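Local coordinates for ornithine cyclodeaminase (Methanococcus maripaludis S2, PDB 3C2Q), which catalyses the conversion of ornithine to proline with release of ammonia, using NAD(+) as cofactor, at residues B[275-280]-B[287-292]; B[242-247]-B[261-266]; B[121-126]-B[336-341]. All blocks are in the same frame, centred on the assembly; numbering follows the deposited sequence.

Overall arrangement
All three contacts belong to one Rossmann-type unit, and their chemistry changes with depth. Interaction 1 is buried near the centre of the chain and rests on a selenomethionine, a valine, a threonine and a glycine. Interaction 2, at the edge of the same parallel sheet, is also mostly buried but ends in the aliphatic part of a surface lysine; it touches interaction 1 where L292 meets Q264, and both adjoin the second subunit. Interaction 3 joins two helices at the periphery, mixing apolar contacts with a histidine, beside an ion pair internal to one helix. It reaches strand 276-280 from the face opposite interaction 1, yet stays about 17 Å, between nearest atoms, from interaction 2.

Interaction 1: B[275-280]-B[287-292]; sequences KMVIML and VATGNL
M279 reaches from strand 276-280 to the backbone of the helix 287-292 at G290. With CG lying beside the backbone N (chi1 -62°) and the rest of the chain extended, CB, CG and SE carry the side chain across the gap, while T299 of the neighbouring strand packs against it. Only the terminal methyl touches the helix. CE lies 3.8 Å from G290 N and 4.0 Å from G290 CA, where the glycine has no side chain to stand in the way. The same CE stands 4.3 Å from T289 CB. Two residues back on the strand, V277 makes a lighter contact through its CG1, 4.3 Å from T289 CG2. T289 thus offers carbon to the strand, while its hydroxyl is taken up by H285 O one turn earlier in the same helix. The two elements open the beta-alpha-beta unit 276-280, 283-292, 298-303 of the Rossmann fold, and T282, L284 and H285, between the segments, probably bind NAD(+), as in relatives. Between these two segments the contact is purely van der Waals, so it depends on the fit of a flexible methyl on a bare glycine backbone.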
ATOM      1  N   LYS B 275     -20.649 -22.961  -0.920  1.00 22.62           N
ATOM      2  CA  LYS B 275     -19.570 -23.569  -0.122  1.00 23.81           C
ATOM      3  C   LYS B 275     -18.296 -22.696  -0.046  1.00 23.30           C
ATOM      4  O   LYS B 275     -17.521 -22.809   0.894  1.00 22.46           O
ATOM      5  CB  LYS B 275     -19.189 -24.934  -0.693  1.00 24.11           C
ATOM      6  CG  LYS B 275     -20.279 -25.999  -0.514  1.00 30.71           C
ATOM      7  CD  LYS B 275     -20.375 -26.455   0.921  1.00 38.51           C
ATOM      8  CE  LYS B 275     -19.575 -27.747   1.120  1.00 44.54           C
ATOM      9  NZ  LYS B 275     -20.429 -28.992   0.952  1.00 46.16           N
HETATM   10  N   MSE B 276     -18.100 -21.846  -1.044  1.00 23.56           N
HETATM   11  CA  MSE B 276     -16.903 -20.989  -1.116  1.00 25.66           C
HETATM   12  C   MSE B 276     -17.210 -19.694  -1.845  1.00 22.17           C
HETATM   13  O   MSE B 276     -17.969 -19.680  -2.822  1.00 21.49           O
HETATM   14  CB  MSE B 276     -15.759 -21.711  -1.833  1.00 24.38           C
HETATM   15  CG  MSE B 276     -14.451 -20.883  -1.985  1.00 27.68           C
HETATM   16 SE   MSE B 276     -13.095 -22.036  -2.887  1.00 40.25          SE
HETATM   17  CE  MSE B 276     -11.510 -21.683  -1.826  1.00 33.30           C
ATOM     18  N   VAL B 277     -16.600 -18.603  -1.382  1.00 20.17           N
ATOM     19  CA  VAL B 277     -16.735 -17.323  -2.064  1.00 19.44           C
ATOM     20  C   VAL B 277     -15.323 -16.807  -2.311  1.00 18.86           C
ATOM     21  O   VAL B 277     -14.515 -16.772  -1.387  1.00 18.61           O
ATOM     22  CB  VAL B 277     -17.511 -16.300  -1.250  1.00 19.34           C
ATOM     23  CG1 VAL B 277     -17.476 -14.912  -1.989  1.00 17.74           C
ATOM     24  CG2 VAL B 277     -18.974 -16.777  -1.035  1.00 19.58           C
ATOM     25  N   ILE B 278     -15.003 -16.517  -3.564  1.00 18.95           N
ATOM     26  CA  ILE B 278     -13.693 -15.975  -3.911  1.00 18.85           C
ATOM     27  C   ILE B 278     -13.876 -14.523  -4.354  1.00 19.24           C
ATOM     28  O   ILE B 278     -14.616 -14.246  -5.302  1.00 18.39           O
ATOM     29  CB  ILE B 278     -12.996 -16.755  -5.037  1.00 19.75           C
ATOM     30  CG1 ILE B 278     -12.833 -18.224  -4.644  1.00 20.03           C
ATOM     31  CG2 ILE B 278     -11.607 -16.108  -5.323  1.00 18.57           C
ATOM     32  CD1 ILE B 278     -12.242 -19.131  -5.717  1.00 21.33           C
HETATM   33  N   MSE B 279     -13.217 -13.606  -3.654  1.00 18.49           N
HETATM   34  CA  MSE B 279     -13.382 -12.176  -3.900  1.00 20.46           C
HETATM   35  C   MSE B 279     -12.146 -11.711  -4.637  1.00 18.80           C
HETATM   36  O   MSE B 279     -11.036 -11.973  -4.160  1.00 16.65           O
HETATM   37  CB  MSE B 279     -13.475 -11.420  -2.574  1.00 20.07           C
HETATM   38  CG  MSE B 279     -14.682 -11.834  -1.748  1.00 23.27           C
HETATM   39 SE   MSE B 279     -14.286 -11.470   0.147  1.00 31.64          SE
HETATM   40  CE  MSE B 279     -16.124 -11.936   0.761  1.00 26.19           C
ATOM     41  N   LEU B 280     -12.327 -11.053  -5.797  1.00 17.46           N
ATOM     42  CA  LEU B 280     -11.199 -10.733  -6.690  1.00 17.61           C
ATOM     43  C   LEU B 280     -11.117  -9.226  -6.956  1.00 17.51           C
ATOM     44  O   LEU B 280     -11.929  -8.679  -7.706  1.00 16.43           O
ATOM     45  CB  LEU B 280     -11.340 -11.465  -8.038  1.00 18.39           C
ATOM     46  CG  LEU B 280     -11.456 -13.001  -8.030  1.00 19.10           C
ATOM     47  CD1 LEU B 280     -11.914 -13.590  -9.376  1.00 21.09           C
ATOM     48  CD2 LEU B 280     -10.077 -13.531  -7.636  1.00 17.75           C
ATOM     49  N   VAL B 287     -16.249  -6.383   0.958  1.00 18.56           N
ATOM     50  CA  VAL B 287     -16.854  -5.980   2.247  1.00 20.08           C
ATOM     51  C   VAL B 287     -18.380  -6.145   2.214  1.00 19.61           C
ATOM     52  O   VAL B 287     -18.977  -6.644   3.183  1.00 19.24           O
ATOM     53  CB  VAL B 287     -16.459  -4.536   2.628  1.00 20.27           C
ATOM     54  CG1 VAL B 287     -17.236  -4.075   3.895  1.00 22.87           C
ATOM     55  CG2 VAL B 287     -14.924  -4.467   2.886  1.00 21.04           C
ATOM     56  N   ALA B 288     -19.013  -5.718   1.116  1.00 19.47           N
ATOM     57  CA  ALA B 288     -20.479  -5.857   0.998  1.00 19.81           C
ATOM     58  C   ALA B 288     -20.865  -7.325   1.115  1.00 20.26           C
ATOM     59  O   ALA B 288     -21.813  -7.663   1.809  1.00 21.15           O
ATOM     60  CB  ALA B 288     -20.970  -5.292  -0.333  1.00 19.25           C
ATOM     61  N   THR B 289     -20.125  -8.210   0.443  1.00 20.00           N
ATOM     62  CA  THR B 289     -20.459  -9.644   0.456  1.00 20.23           C
ATOM     63  C   THR B 289     -20.101 -10.291   1.791  1.00 19.95           C
ATOM     64  O   THR B 289     -20.878 -11.066   2.348  1.00 18.99           O
ATOM     65  CB  THR B 289     -19.809 -10.396  -0.742  1.00 20.73           C
ATOM     66  OG1 THR B 289     -20.217  -9.728  -1.939  1.00 21.31           O
ATOM     67  CG2 THR B 289     -20.296 -11.824  -0.807  1.00 21.32           C
ATOM     68  N   GLY B 290     -18.927  -9.975   2.325  1.00 19.23           N
ATOM     69  CA  GLY B 290     -18.562 -10.520   3.609  1.00 19.61           C
ATOM     70  C   GLY B 290     -19.587 -10.168   4.689  1.00 20.60           C
ATOM     71  O   GLY B 290     -19.901 -10.995   5.567  1.00 19.75           O
ATOM     72  N   ASN B 291     -20.102  -8.939   4.629  1.00 20.51           N
ATOM     73  CA  ASN B 291     -21.130  -8.474   5.588  1.00 21.56           C
ATOM     74  C   ASN B 291     -22.404  -9.341   5.553  1.00 22.02           C
ATOM     75  O   ASN B 291     -23.147  -9.404   6.542  1.00 23.00           O
ATOM     76  CB  ASN B 291     -21.519  -7.044   5.274  1.00 22.22           C
ATOM     77  CG  ASN B 291     -20.470  -6.004   5.722  1.00 26.92           C
ATOM     78  OD1 ASN B 291     -19.438  -6.305   6.409  1.00 28.36           O
ATOM     79  ND2 ASN B 291     -20.740  -4.744   5.338  1.00 26.85           N
ATOM     80  N   LEU B 292     -22.631 -10.023   4.426  1.00 21.19           N
ATOM     81  CA  LEU B 292     -23.826 -10.835   4.194  1.00 22.19           C
ATOM     82  C   LEU B 292     -23.618 -12.312   4.446  1.00 22.77           C
ATOM     83  O   LEU B 292     -24.575 -13.087   4.384  1.00 23.95           O
ATOM     84  CB  LEU B 292     -24.290 -10.687   2.738  1.00 21.99           C
ATOM     85  CG  LEU B 292     -24.607  -9.270   2.312  1.00 21.19           C
ATOM     86  CD1 LEU B 292     -24.929  -9.228   0.821  1.00 18.09           C
ATOM     87  CD2 LEU B 292     -25.770  -8.708   3.181  1.00 20.99           C
TER

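Interaction 2: B[242-247]-B[261-266]; sequences VLAGSI and MVAQDK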
ATOM      1  N   VAL B 242     -25.361 -10.930 -10.288  1.00 25.11           N
ATOM      2  CA  VAL B 242     -26.030  -9.792  -9.722  1.00 24.83           C
ATOM      3  C   VAL B 242     -25.096  -8.628  -9.974  1.00 24.33           C
ATOM      4  O   VAL B 242     -23.957  -8.659  -9.507  1.00 24.58           O
ATOM      5  CB  VAL B 242     -26.264  -9.986  -8.189  1.00 25.46           C
ATOM      6  CG1 VAL B 242     -26.918  -8.762  -7.580  1.00 25.39           C
ATOM      7  CG2 VAL B 242     -27.076 -11.252  -7.889  1.00 26.04           C
ATOM      8  N   LEU B 243     -25.543  -7.636 -10.735  1.00 23.06           N
ATOM      9  CA  LEU B 243     -24.743  -6.460 -10.988  1.00 23.07           C
ATOM     10  C   LEU B 243     -25.345  -5.315 -10.196  1.00 23.43           C
ATOM     11  O   LEU B 243     -26.469  -4.862 -10.492  1.00 23.45           O
ATOM     12  CB  LEU B 243     -24.708  -6.119 -12.493  1.00 22.24           C
ATOM     13  CG  LEU B 243     -24.180  -7.191 -13.451  1.00 21.53           C
ATOM     14  CD1 LEU B 243     -24.214  -6.622 -14.883  1.00 20.47           C
ATOM     15  CD2 LEU B 243     -22.768  -7.671 -13.047  1.00 18.30           C
ATOM     16  N   ALA B 244     -24.618  -4.854  -9.176  1.00 22.16           N
ATOM     17  CA  ALA B 244     -25.103  -3.779  -8.318  1.00 21.53           C
ATOM     18  C   ALA B 244     -24.675  -2.446  -8.899  1.00 21.69           C
ATOM     19  O   ALA B 244     -23.503  -2.259  -9.211  1.00 22.31           O
ATOM     20  CB  ALA B 244     -24.567  -3.952  -6.898  1.00 21.97           C
ATOM     21  N   GLY B 245     -25.635  -1.536  -9.072  1.00 20.82           N
ATOM     22  CA  GLY B 245     -25.355  -0.173  -9.520  1.00 21.54           C
ATOM     23  C   GLY B 245     -24.601   0.618  -8.464  1.00 22.70           C
ATOM     24  O   GLY B 245     -24.662   0.290  -7.276  1.00 22.67           O
ATOM     25  N   SER B 246     -23.852   1.623  -8.904  1.00 23.04           N
ATOM     26  CA  SER B 246     -23.112   2.470  -7.978  1.00 23.16           C
ATOM     27  C   SER B 246     -23.208   3.896  -8.468  1.00 23.19           C
ATOM     28  O   SER B 246     -23.482   4.139  -9.660  1.00 23.00           O
ATOM     29  CB  SER B 246     -21.659   1.996  -7.873  1.00 23.87           C
ATOM     30  OG  SER B 246     -20.740   2.976  -8.312  1.00 23.89           O
ATOM     31  N   ILE B 247     -22.974   4.848  -7.565  1.00 22.19           N
ATOM     32  CA  ILE B 247     -22.984   6.262  -7.926  1.00 22.29           C
ATOM     33  C   ILE B 247     -21.936   6.670  -8.999  1.00 22.51           C
ATOM     34  O   ILE B 247     -22.046   7.752  -9.596  1.00 21.29           O
ATOM     35  CB  ILE B 247     -22.824   7.136  -6.659  1.00 22.55           C
ATOM     36  CG1 ILE B 247     -21.575   6.701  -5.846  1.00 21.24           C
ATOM     37  CG2 ILE B 247     -24.116   7.062  -5.806  1.00 22.96           C
ATOM     38  CD1 ILE B 247     -21.214   7.666  -4.668  1.00 23.83           C
HETATM   39  N   MSE B 261     -30.292  -1.440  -1.771  1.00 21.50           N
HETATM   40  CA  MSE B 261     -30.887  -2.413  -0.842  1.00 21.79           C
HETATM   41  C   MSE B 261     -31.516  -3.636  -1.573  1.00 22.33           C
HETATM   42  O   MSE B 261     -31.389  -4.794  -1.128  1.00 22.68           O
HETATM   43  CB  MSE B 261     -31.853  -1.723   0.148  1.00 23.87           C
HETATM   44  CG  MSE B 261     -31.151  -0.678   1.079  1.00 24.52           C
HETATM   45 SE   MSE B 261     -29.674  -1.517   2.142  1.00 38.53          SE
HETATM   46  CE  MSE B 261     -28.075  -1.138   1.005  1.00 25.70           C
ATOM     47  N   VAL B 262     -32.146  -3.383  -2.711  1.00 21.75           N
ATOM     48  CA  VAL B 262     -32.626  -4.464  -3.574  1.00 21.59           C
ATOM     49  C   VAL B 262     -31.423  -5.329  -4.002  1.00 20.56           C
ATOM     50  O   VAL B 262     -31.482  -6.563  -3.944  1.00 19.17           O
ATOM     51  CB  VAL B 262     -33.376  -3.879  -4.821  1.00 21.51           C
ATOM     52  CG1 VAL B 262     -33.752  -4.972  -5.841  1.00 22.44           C
ATOM     53  CG2 VAL B 262     -34.639  -3.075  -4.384  1.00 23.56           C
ATOM     54  N   ALA B 263     -30.326  -4.675  -4.424  1.00 20.40           N
ATOM     55  CA  ALA B 263     -29.113  -5.410  -4.837  1.00 20.42           C
ATOM     56  C   ALA B 263     -28.568  -6.204  -3.666  1.00 20.55           C
ATOM     57  O   ALA B 263     -28.286  -7.402  -3.795  1.00 20.86           O
ATOM     58  CB  ALA B 263     -28.048  -4.436  -5.388  1.00 21.44           C
ATOM     59  N   GLN B 264     -28.472  -5.560  -2.500  1.00 21.08           N
ATOM     60  CA  GLN B 264     -27.975  -6.227  -1.307  1.00 21.15           C
ATOM     61  C   GLN B 264     -28.756  -7.509  -0.959  1.00 21.79           C
ATOM     62  O   GLN B 264     -28.151  -8.559  -0.681  1.00 20.70           O
ATOM     63  CB  GLN B 264     -27.962  -5.279  -0.108  1.00 20.73           C
ATOM     64  CG  GLN B 264     -27.224  -5.876   1.105  1.00 21.46           C
ATOM     65  CD  GLN B 264     -27.356  -5.034   2.367  1.00 22.82           C
ATOM     66  OE1 GLN B 264     -28.215  -5.304   3.209  1.00 26.54           O
ATOM     67  NE2 GLN B 264     -26.517  -4.017   2.501  1.00 20.96           N
ATOM     68  N   ASP B 265     -30.087  -7.410  -0.957  1.00 22.86           N
ATOM     69  CA  ASP B 265     -30.961  -8.552  -0.633  1.00 23.44           C
ATOM     70  C   ASP B 265     -30.767  -9.715  -1.593  1.00 23.33           C
ATOM     71  O   ASP B 265     -30.684 -10.863  -1.170  1.00 23.54           O
ATOM     72  CB  ASP B 265     -32.439  -8.098  -0.609  1.00 24.56           C
ATOM     73  CG  ASP B 265     -32.738  -7.150   0.548  1.00 26.47           C
ATOM     74  OD1 ASP B 265     -31.932  -7.088   1.508  1.00 29.31           O
ATOM     75  OD2 ASP B 265     -33.764  -6.436   0.479  1.00 31.59           O
ATOM     76  N   LYS B 266     -30.650  -9.402  -2.884  1.00 22.83           N
ATOM     77  CA  LYS B 266     -30.383 -10.412  -3.910  1.00 23.92           C
ATOM     78  C   LYS B 266     -28.999 -11.063  -3.742  1.00 23.19           C
ATOM     79  O   LYS B 266     -28.846 -12.268  -3.893  1.00 22.17           O
ATOM     80  CB  LYS B 266     -30.538  -9.816  -5.314  1.00 23.17           C
ATOM     81  CG  LYS B 266     -30.619 -10.907  -6.407  1.00 29.59           C
ATOM     82  CD  LYS B 266     -31.310 -10.384  -7.653  1.00 35.34           C
ATOM     83  CE  LYS B 266     -31.674 -11.527  -8.623  1.00 38.26           C
ATOM     84  NZ  LYS B 266     -31.936 -10.909  -9.969  1.00 40.64           N
TER
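A244 and A263 meet methyl to methyl, CB to CB at 3.8 Å, and bring the backbones to within 5.6 Å between their CA atoms. The strand 242-244 and the helix 261-266 run nearly antiparallel, at 150°, and two such small residues let them approach closely at this point. The second apolar contact lies one turn further along the helix. V242 sends its CG2 to K266 CG, 3.9 Å away, the two side chains passing at a slant. In K266, chi1 of -166° sets CG anti to the backbone N and lays it against V242; the chain beyond runs on extended. The other methyl of V242, CG1, faces the main chain instead and stands 4.2 Å from A263 O, a van der Waals contact with the carbonyl.

Polar interactions belong to the other sides of the helix. D265 divides its carboxylate between two salt bridges, OD1 to R69 and OD2 to K70, and so ties the helix to the first region of the chain. Q264, whose CB points away from the strand, uses NE2 to bond I247 O and D249 O of the second subunit, which makes the helix part of the subunit interface.

Helix 260-271 carries the chain from the outermost strand, 241-244, back to the central strand 276-280, the crossover expected of a Rossmann sheet ordered 3-2-1-4-5-6. V242 also packs on L168 of the adjoining strand 166-170, while A244 lies against H285 of helix 283-292 and, together with A263, against I247 of the second subunit.

Interaction 3: B[121-126]-B[336-341]; sequences KEMHEI and KELERL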
ATOM      1  N   LYS B 121      -7.262 -27.128  -5.613  1.00 24.44           N
ATOM      2  CA  LYS B 121      -7.717 -28.434  -5.105  1.00 26.54           C
ATOM      3  C   LYS B 121      -9.104 -28.307  -4.451  1.00 27.07           C
ATOM      4  O   LYS B 121     -10.007 -29.134  -4.699  1.00 25.50           O
ATOM      5  CB  LYS B 121      -6.741 -29.013  -4.094  1.00 27.27           C
ATOM      6  CG  LYS B 121      -7.183 -30.408  -3.556  1.00 31.26           C
ATOM      7  CD  LYS B 121      -6.835 -31.509  -4.573  1.00 40.84           C
ATOM      8  CE  LYS B 121      -7.930 -32.593  -4.687  1.00 45.50           C
ATOM      9  NZ  LYS B 121      -7.859 -33.276  -6.036  1.00 47.31           N
ATOM     10  N   GLU B 122      -9.270 -27.287  -3.606  1.00 26.60           N
ATOM     11  CA  GLU B 122     -10.562 -27.051  -2.996  1.00 27.67           C
ATOM     12  C   GLU B 122     -11.674 -26.727  -4.005  1.00 26.83           C
ATOM     13  O   GLU B 122     -12.791 -27.254  -3.883  1.00 26.06           O
ATOM     14  CB  GLU B 122     -10.470 -25.995  -1.895  1.00 28.96           C
ATOM     15  CG  GLU B 122     -11.486 -26.248  -0.805  1.00 37.02           C
ATOM     16  CD  GLU B 122     -11.339 -25.326   0.396  1.00 46.46           C
ATOM     17  OE1 GLU B 122     -10.260 -24.672   0.543  1.00 49.27           O
ATOM     18  OE2 GLU B 122     -12.317 -25.268   1.196  1.00 50.64           O
HETATM   19  N   MSE B 123     -11.393 -25.890  -5.005  1.00 25.28           N
HETATM   20  CA  MSE B 123     -12.392 -25.581  -6.026  1.00 26.15           C
HETATM   21  C   MSE B 123     -12.792 -26.862  -6.809  1.00 25.99           C
HETATM   22  O   MSE B 123     -13.950 -27.053  -7.167  1.00 24.76           O
HETATM   23  CB  MSE B 123     -11.861 -24.548  -7.018  1.00 25.15           C
HETATM   24  CG  MSE B 123     -11.639 -23.150  -6.411  1.00 26.80           C
HETATM   25 SE   MSE B 123     -10.847 -22.004  -7.782  1.00 31.25          SE
HETATM   26  CE  MSE B 123     -12.264 -21.896  -9.111  1.00 24.29           C
ATOM     27  N   HIS B 124     -11.813 -27.713  -7.076  1.00 26.87           N
ATOM     28  CA  HIS B 124     -12.069 -28.965  -7.794  1.00 28.66           C
ATOM     29  C   HIS B 124     -12.979 -29.877  -6.962  1.00 29.18           C
ATOM     30  O   HIS B 124     -13.970 -30.392  -7.463  1.00 29.73           O
ATOM     31  CB  HIS B 124     -10.757 -29.655  -8.146  1.00 28.63           C
ATOM     32  CG  HIS B 124     -10.935 -30.875  -8.994  1.00 31.02           C
ATOM     33  ND1 HIS B 124     -10.950 -30.827 -10.371  1.00 30.90           N
ATOM     34  CD2 HIS B 124     -11.117 -32.172  -8.655  1.00 31.04           C
ATOM     35  CE1 HIS B 124     -11.121 -32.046 -10.846  1.00 33.98           C
ATOM     36  NE2 HIS B 124     -11.221 -32.881  -9.826  1.00 34.55           N
ATOM     37  N   GLU B 125     -12.659 -30.028  -5.683  1.00 29.65           N
ATOM     38  CA  GLU B 125     -13.481 -30.807  -4.764  1.00 31.24           C
ATOM     39  C   GLU B 125     -14.896 -30.249  -4.669  1.00 30.08           C
ATOM     40  O   GLU B 125     -15.880 -31.003  -4.715  1.00 29.30           O
ATOM     41  CB  GLU B 125     -12.854 -30.806  -3.372  1.00 31.07           C
ATOM     42  CG  GLU B 125     -11.570 -31.585  -3.273  1.00 33.89           C
ATOM     43  CD  GLU B 125     -10.884 -31.408  -1.912  1.00 36.42           C
ATOM     44  OE1 GLU B 125     -11.154 -30.406  -1.195  1.00 43.44           O
ATOM     45  OE2 GLU B 125     -10.044 -32.265  -1.561  1.00 44.92           O
ATOM     46  N   ILE B 126     -15.007 -28.927  -4.525  1.00 28.17           N
ATOM     47  CA  ILE B 126     -16.305 -28.279  -4.423  1.00 26.90           C
ATOM     48  C   ILE B 126     -17.136 -28.427  -5.712  1.00 27.18           C
ATOM     49  O   ILE B 126     -18.349 -28.687  -5.642  1.00 27.95           O
ATOM     50  CB  ILE B 126     -16.170 -26.778  -3.951  1.00 26.42           C
ATOM     51  CG1 ILE B 126     -15.790 -26.719  -2.464  1.00 26.35           C
ATOM     52  CG2 ILE B 126     -17.447 -25.982  -4.252  1.00 24.76           C
ATOM     53  CD1 ILE B 126     -15.174 -25.366  -1.996  1.00 26.73           C
ATOM     54  N   LYS B 336      -4.497 -22.654 -14.999  1.00 23.32           N
ATOM     55  CA  LYS B 336      -3.562 -23.722 -15.388  1.00 24.91           C
ATOM     56  C   LYS B 336      -3.593 -24.868 -14.381  1.00 25.34           C
ATOM     57  O   LYS B 336      -3.552 -26.032 -14.769  1.00 25.49           O
ATOM     58  CB  LYS B 336      -2.144 -23.191 -15.552  1.00 24.03           C
ATOM     59  CG  LYS B 336      -1.970 -22.242 -16.701  1.00 25.00           C
ATOM     60  CD  LYS B 336      -0.492 -21.831 -16.829  1.00 27.85           C
ATOM     61  CE  LYS B 336      -0.316 -20.487 -17.519  1.00 29.15           C
ATOM     62  NZ  LYS B 336      -0.757 -20.516 -18.943  1.00 31.25           N
ATOM     63  N   GLU B 337      -3.689 -24.546 -13.086  1.00 25.27           N
ATOM     64  CA  GLU B 337      -3.694 -25.564 -12.050  1.00 25.76           C
ATOM     65  C   GLU B 337      -5.005 -26.389 -12.077  1.00 26.35           C
ATOM     66  O   GLU B 337      -4.973 -27.622 -11.906  1.00 25.77           O
ATOM     67  CB  GLU B 337      -3.426 -24.933 -10.679  1.00 26.45           C
ATOM     68  CG  GLU B 337      -3.321 -25.917  -9.504  1.00 29.56           C
ATOM     69  CD  GLU B 337      -2.200 -26.970  -9.629  1.00 33.17           C
ATOM     70  OE1 GLU B 337      -1.324 -26.860 -10.510  1.00 32.06           O
ATOM     71  OE2 GLU B 337      -2.235 -27.933  -8.830  1.00 36.75           O
ATOM     72  N   LEU B 338      -6.139 -25.715 -12.294  1.00 25.97           N
ATOM     73  CA  LEU B 338      -7.440 -26.376 -12.476  1.00 26.29           C
ATOM     74  C   LEU B 338      -7.396 -27.321 -13.708  1.00 28.03           C
ATOM     75  O   LEU B 338      -7.851 -28.459 -13.631  1.00 28.09           O
ATOM     76  CB  LEU B 338      -8.562 -25.334 -12.629  1.00 25.94           C
ATOM     77  CG  LEU B 338      -8.888 -24.421 -11.429  1.00 23.29           C
ATOM     78  CD1 LEU B 338      -9.843 -23.269 -11.831  1.00 22.12           C
ATOM     79  CD2 LEU B 338      -9.445 -25.246 -10.288  1.00 21.11           C
ATOM     80  N   GLU B 339      -6.826 -26.853 -14.819  1.00 29.53           N
ATOM     81  CA  GLU B 339      -6.650 -27.697 -16.015  1.00 31.86           C
ATOM     82  C   GLU B 339      -5.749 -28.914 -15.749  1.00 32.92           C
ATOM     83  O   GLU B 339      -6.053 -30.023 -16.217  1.00 33.55           O
ATOM     84  CB  GLU B 339      -6.175 -26.864 -17.205  1.00 31.82           C
ATOM     85  CG  GLU B 339      -7.222 -25.835 -17.635  1.00 34.81           C
ATOM     86  CD  GLU B 339      -6.707 -24.843 -18.664  1.00 36.88           C
ATOM     87  OE1 GLU B 339      -5.519 -24.463 -18.589  1.00 40.69           O
ATOM     88  OE2 GLU B 339      -7.496 -24.405 -19.520  1.00 37.89           O
ATOM     89  N   ARG B 340      -4.689 -28.726 -14.964  1.00 33.68           N
ATOM     90  CA  ARG B 340      -3.819 -29.835 -14.517  1.00 35.64           C
ATOM     91  C   ARG B 340      -4.594 -30.907 -13.738  1.00 36.82           C
ATOM     92  O   ARG B 340      -4.461 -32.109 -14.028  1.00 36.08           O
ATOM     93  CB  ARG B 340      -2.644 -29.314 -13.671  1.00 35.44           C
ATOM     94  CG  ARG B 340      -1.503 -30.325 -13.449  1.00 36.66           C
ATOM     95  CD  ARG B 340      -0.463 -29.848 -12.402  1.00 37.36           C
ATOM     96  NE  ARG B 340      -1.037 -29.762 -11.054  1.00 42.12           N
ATOM     97  CZ  ARG B 340      -1.231 -30.799 -10.235  1.00 43.02           C
ATOM     98  NH1 ARG B 340      -0.886 -32.029 -10.600  1.00 44.69           N
ATOM     99  NH2 ARG B 340      -1.772 -30.611  -9.044  1.00 42.11           N
ATOM    100  N   LEU B 341      -5.385 -30.475 -12.748  1.00 37.12           N
ATOM    101  CA  LEU B 341      -6.242 -31.372 -11.965  1.00 38.80           C
ATOM    102  C   LEU B 341      -7.290 -32.116 -12.801  1.00 40.39           C
ATOM    103  O   LEU B 341      -7.552 -33.290 -12.545  1.00 40.73           O
ATOM    104  CB  LEU B 341      -6.953 -30.630 -10.827  1.00 37.96           C
ATOM    105  CG  LEU B 341      -6.108 -30.026  -9.719  1.00 36.27           C
ATOM    106  CD1 LEU B 341      -6.989 -29.207  -8.745  1.00 33.64           C
ATOM    107  CD2 LEU B 341      -5.310 -31.100  -8.991  1.00 35.93           C
TER
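The helices 121-126 and 336-341 cross at -53° with their axes 9.9 Å apart, the CA atoms of H124 and L338 being the nearest pair. L341 carries most of the contact. Its CD1 lies 3.8 Å from K121 CA and equally close to H124 CB, so this one methyl rests in the step between K121 and H124, one turn apart. The L341 CB sits over one face of the H124 imidazole, 4.0 Å from ND1; with CG anti to its backbone N (chi1 -174°), H124 leans its ring toward the partner helix.

One turn back, L338 meets M123 at about a right angle. M123 bends at its last torsion (chi3 65°), bringing CE to 3.9 Å from L338 CD1, while the other methyl, CD2, lies 4.1 Å from M123 CB. Y163 closes in on M123, H124 and L338 alike.

In the Rossmann fold, helix 112-133 comes just before the first strand of the parallel sheet, 138-142, and helix 327-342 follows the last, 321-324, so the contact joins the first and last helices of the domain in the sequence, across one face of the sheet. M123 also touches I138, M276 and I278 of the sheet beneath.

Within helix 336-341, R340 grips E337 side-on: NE bonds OE1 at 3.0 Å and NH2 bonds OE2 at 2.7 Å. Both oxygens lie in the guanidinium plane; each is met on its syn side, by a nitrogen well out of the carboxylate plane. The two bonds fix the rotation of both groups, and E337 also packs on K117 and A120.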